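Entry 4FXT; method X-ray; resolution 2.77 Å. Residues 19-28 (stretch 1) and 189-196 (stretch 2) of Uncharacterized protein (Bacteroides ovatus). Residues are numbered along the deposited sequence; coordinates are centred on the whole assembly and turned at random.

Stretch 1 19-28: EAVGVRSGSS
Stretch 2 189-196: SEYCYSQS

Residues 19-28 and 189-196 of one chain, at least 163 positions apart in sequence where they touch, run antiparallel and bury 428 Å² between them, both sides summed. Stretch 1 begins as strand at Glu19 and Ala20 and continues extended (phi/psi -81/116 at Val21, -67/137 at Gly22, -144/174 at Val23, -80/133 at Arg24). Stretch 2 is likewise extended from Glu190 (-116/150) through Tyr191 (-81/155), Cys192 (-105/130) and Tyr193 (-119/164), with Cys192 and Tyr193 in strand. Gly22 and Tyr193 have the nearest CA atoms across the stretches, CA to CA 4.6 Å. Here Tyr193 N donates to Gly22 O at 3.1 Å and 167°, a nearly straight hydrogen bond, while Gly22 CA lies 3.2 Å from Tyr193 O in a CA-H...O contact.

That closeness depends on glycine: a CB on Gly22 would point toward stretch 2 and lie 2.2 Å from Tyr193 O and 2.9 Å from Ser194 O, clashing with both. Beside it, Gln195 (chi1 -76°, chi2 -62°, both m; chi3 -48°) leaves its backbone sideways, but the folded side chain brings its amide back, with NE2 4.1 Å from Gly22 CA and 3.6 Å from Ala20 O.

Val21 and Val23 direct their CA-to-CB bonds away from stretch 2, yet one methyl of each comes near it. Val21, chi1 t (179°), places CG1 3.7 Å from Cys192 SG, an apolar contact between buried side chains; Cys192 is itself t (177°). Val23, chi1 p (74°), brings CG2 to 4.4 Å from Tyr191 O. Tyr191 (m, -79°; chi2 73°) starts sideways and leads its ring away, so it adds little here.

Tyr193 (m, -58°; chi2 87°) points toward stretch 1 and brings its buried ring up against the backbone of Val23 and Arg24. CD1 is 3.7 Å from Val23 C, and CE1 is 3.7 Å from both Arg24 N and Arg24 CB; Gly22 O sits at the ring edge, near its plane. Tyr193 gives up 68 Å² to stretch 1, while its hydroxyl is hydrogen-bonded elsewhere in the structure.

The polar anchor is Arg24 with Glu190. Arg24 is extended through chi1 179° and chi2 178° (t, t), then turns at chi3 66° (p) and chi4 91°, presenting NE to Glu190 OE2 at 2.6 Å and 153° in a hydrogen-bonded salt bridge, with the carboxylate oxygen near the guanidinium plane. Glu190 points toward stretch 1 and bends to meet it (chi1 -150°, t; chi2 61°, p; chi3 38°); this charge pairing suits an acid that is buried.

Beyond Arg24 the chain turns. Gly26 adopts phi/psi 73/32, a positive phi that favours glycine, and Ser27 (p, 67°) closes the turn with OG donating to Arg24 O at 2.6 Å, reinforced by a weak Ser27 N to Arg24 O bond of 3.2 Å. The turn carries Ser27 CB to 3.5 Å from Glu190 OE2. Ser28 (m, -56°) donates from OG to Ser27 OG at 3.2 Å.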

# COMPACT_ATOMS: atom_id res chain seq x y z
N GLU A 19 -8.78 7.42 -0.18
CA GLU A 19 -8.60 5.97 -0.15
C GLU A 19 -7.35 5.59 0.62
O GLU A 19 -6.33 6.31 0.54
CB GLU A 19 -8.50 5.39 -1.58
CG GLU A 19 -9.74 5.53 -2.43
CD GLU A 19 -9.72 4.78 -3.75
OE1 GLU A 19 -9.08 3.71 -3.84
OE2 GLU A 19 -10.44 5.23 -4.67
N ALA A 20 -7.39 4.45 1.33
CA ALA A 20 -6.20 3.96 2.03
C ALA A 20 -5.19 3.44 1.03
O ALA A 20 -5.55 2.66 0.14
CB ALA A 20 -6.58 2.89 3.03
N VAL A 21 -3.96 3.95 1.11
CA VAL A 21 -2.87 3.62 0.18
C VAL A 21 -2.25 2.28 0.58
O VAL A 21 -1.63 2.17 1.64
CB VAL A 21 -1.80 4.73 0.10
CG1 VAL A 21 -0.68 4.34 -0.85
CG2 VAL A 21 -2.42 6.04 -0.37
N GLY A 22 -2.38 1.30 -0.31
CA GLY A 22 -1.84 -0.04 -0.09
C GLY A 22 -0.33 -0.05 -0.08
O GLY A 22 0.32 0.63 -0.88
N VAL A 23 0.24 -0.80 0.87
CA VAL A 23 1.68 -0.85 0.89
C VAL A 23 2.12 -2.27 1.31
O VAL A 23 1.25 -3.10 1.59
CB VAL A 23 2.21 0.26 1.82
CG1 VAL A 23 2.01 -0.07 3.29
CG2 VAL A 23 3.66 0.52 1.52
N ARG A 24 3.45 -2.56 1.26
CA ARG A 24 3.96 -3.87 1.66
C ARG A 24 4.06 -3.93 3.22
O ARG A 24 4.56 -2.99 3.86
CB ARG A 24 5.31 -4.15 1.00
CG ARG A 24 5.92 -5.49 1.41
CD ARG A 24 7.22 -5.83 0.74
NE ARG A 24 8.29 -4.91 1.14
CZ ARG A 24 9.10 -5.09 2.17
NH1 ARG A 24 8.99 -6.17 2.93
NH2 ARG A 24 10.03 -4.19 2.44
N SER A 25 3.56 -5.03 3.83
CA SER A 25 3.61 -5.22 5.26
C SER A 25 5.05 -5.22 5.69
O SER A 25 5.87 -5.86 5.04
CB SER A 25 2.87 -6.50 5.69
OG SER A 25 2.80 -6.64 7.11
N GLY A 26 5.35 -4.44 6.73
CA GLY A 26 6.67 -4.24 7.31
C GLY A 26 7.63 -3.42 6.49
O GLY A 26 8.83 -3.66 6.56
N SER A 27 7.13 -2.43 5.72
CA SER A 27 8.03 -1.67 4.86
C SER A 27 7.98 -0.15 5.08
O SER A 27 8.99 0.55 4.91
CB SER A 27 7.69 -1.93 3.40
OG SER A 27 6.42 -1.39 3.07
N SER A 28 6.77 0.35 5.40
CA SER A 28 6.52 1.78 5.51
C SER A 28 6.16 2.19 6.92
O SER A 28 5.56 1.42 7.69
CB SER A 28 5.39 2.15 4.56
OG SER A 28 5.77 1.73 3.26
N SER A 189 12.03 2.72 -3.12
CA SER A 189 12.51 1.34 -3.15
C SER A 189 11.33 0.36 -2.99
O SER A 189 11.48 -0.86 -3.15
CB SER A 189 13.55 1.12 -2.05
OG SER A 189 13.05 1.53 -0.79
N GLU A 190 10.14 0.91 -2.80
CA GLU A 190 8.95 0.15 -2.54
C GLU A 190 7.91 0.30 -3.63
O GLU A 190 7.78 1.35 -4.23
CB GLU A 190 8.36 0.66 -1.19
CG GLU A 190 7.60 -0.36 -0.39
CD GLU A 190 8.48 -1.53 0.01
OE1 GLU A 190 9.68 -1.35 0.35
OE2 GLU A 190 7.91 -2.64 0.01
N TYR A 191 7.12 -0.74 -3.82
CA TYR A 191 5.96 -0.69 -4.69
C TYR A 191 4.81 -0.06 -3.96
O TYR A 191 4.71 -0.16 -2.73
CB TYR A 191 5.55 -2.10 -5.18
CG TYR A 191 6.33 -2.73 -6.31
CD1 TYR A 191 7.61 -3.21 -6.12
CD2 TYR A 191 5.71 -2.99 -7.53
CE1 TYR A 191 8.32 -3.82 -7.14
CE2 TYR A 191 6.40 -3.63 -8.57
CZ TYR A 191 7.71 -4.05 -8.36
OH TYR A 191 8.41 -4.70 -9.35
N CYS A 192 3.89 0.51 -4.71
CA CYS A 192 2.62 0.96 -4.20
C CYS A 192 1.59 -0.03 -4.68
O CYS A 192 1.59 -0.39 -5.86
CB CYS A 192 2.29 2.39 -4.61
SG CYS A 192 0.65 2.93 -4.04
N TYR A 193 0.76 -0.53 -3.77
CA TYR A 193 -0.16 -1.60 -4.10
C TYR A 193 -1.62 -1.26 -3.95
O TYR A 193 -2.03 -0.33 -3.25
CB TYR A 193 0.11 -2.80 -3.16
CG TYR A 193 1.51 -3.38 -3.18
CD1 TYR A 193 2.51 -2.86 -2.35
CD2 TYR A 193 1.81 -4.50 -3.94
CE1 TYR A 193 3.79 -3.40 -2.34
CE2 TYR A 193 3.08 -5.06 -3.93
CZ TYR A 193 4.06 -4.52 -3.12
OH TYR A 193 5.30 -5.10 -3.12
N SER A 194 -2.41 -2.12 -4.58
CA SER A 194 -3.85 -2.21 -4.48
C SER A 194 -4.16 -2.89 -3.19
O SER A 194 -3.24 -3.36 -2.50
CB SER A 194 -4.39 -2.98 -5.67
OG SER A 194 -3.95 -4.33 -5.57
N GLN A 195 -5.44 -3.09 -2.89
CA GLN A 195 -5.76 -3.85 -1.71
C GLN A 195 -5.53 -5.34 -2.00
O GLN A 195 -5.60 -5.74 -3.17
CB GLN A 195 -7.19 -3.55 -1.24
CG GLN A 195 -7.31 -2.18 -0.53
CD GLN A 195 -6.47 -2.03 0.76
OE1 GLN A 195 -6.47 -2.91 1.66
NE2 GLN A 195 -5.77 -0.88 0.91
N SER A 196 -5.15 -6.13 -0.95
CA SER A 196 -5.01 -7.59 -1.10
C SER A 196 -6.41 -8.17 -1.07
O SER A 196 -7.08 -8.03 -0.06
CB SER A 196 -4.10 -8.16 -0.03
OG SER A 196 -3.99 -9.57 -0.19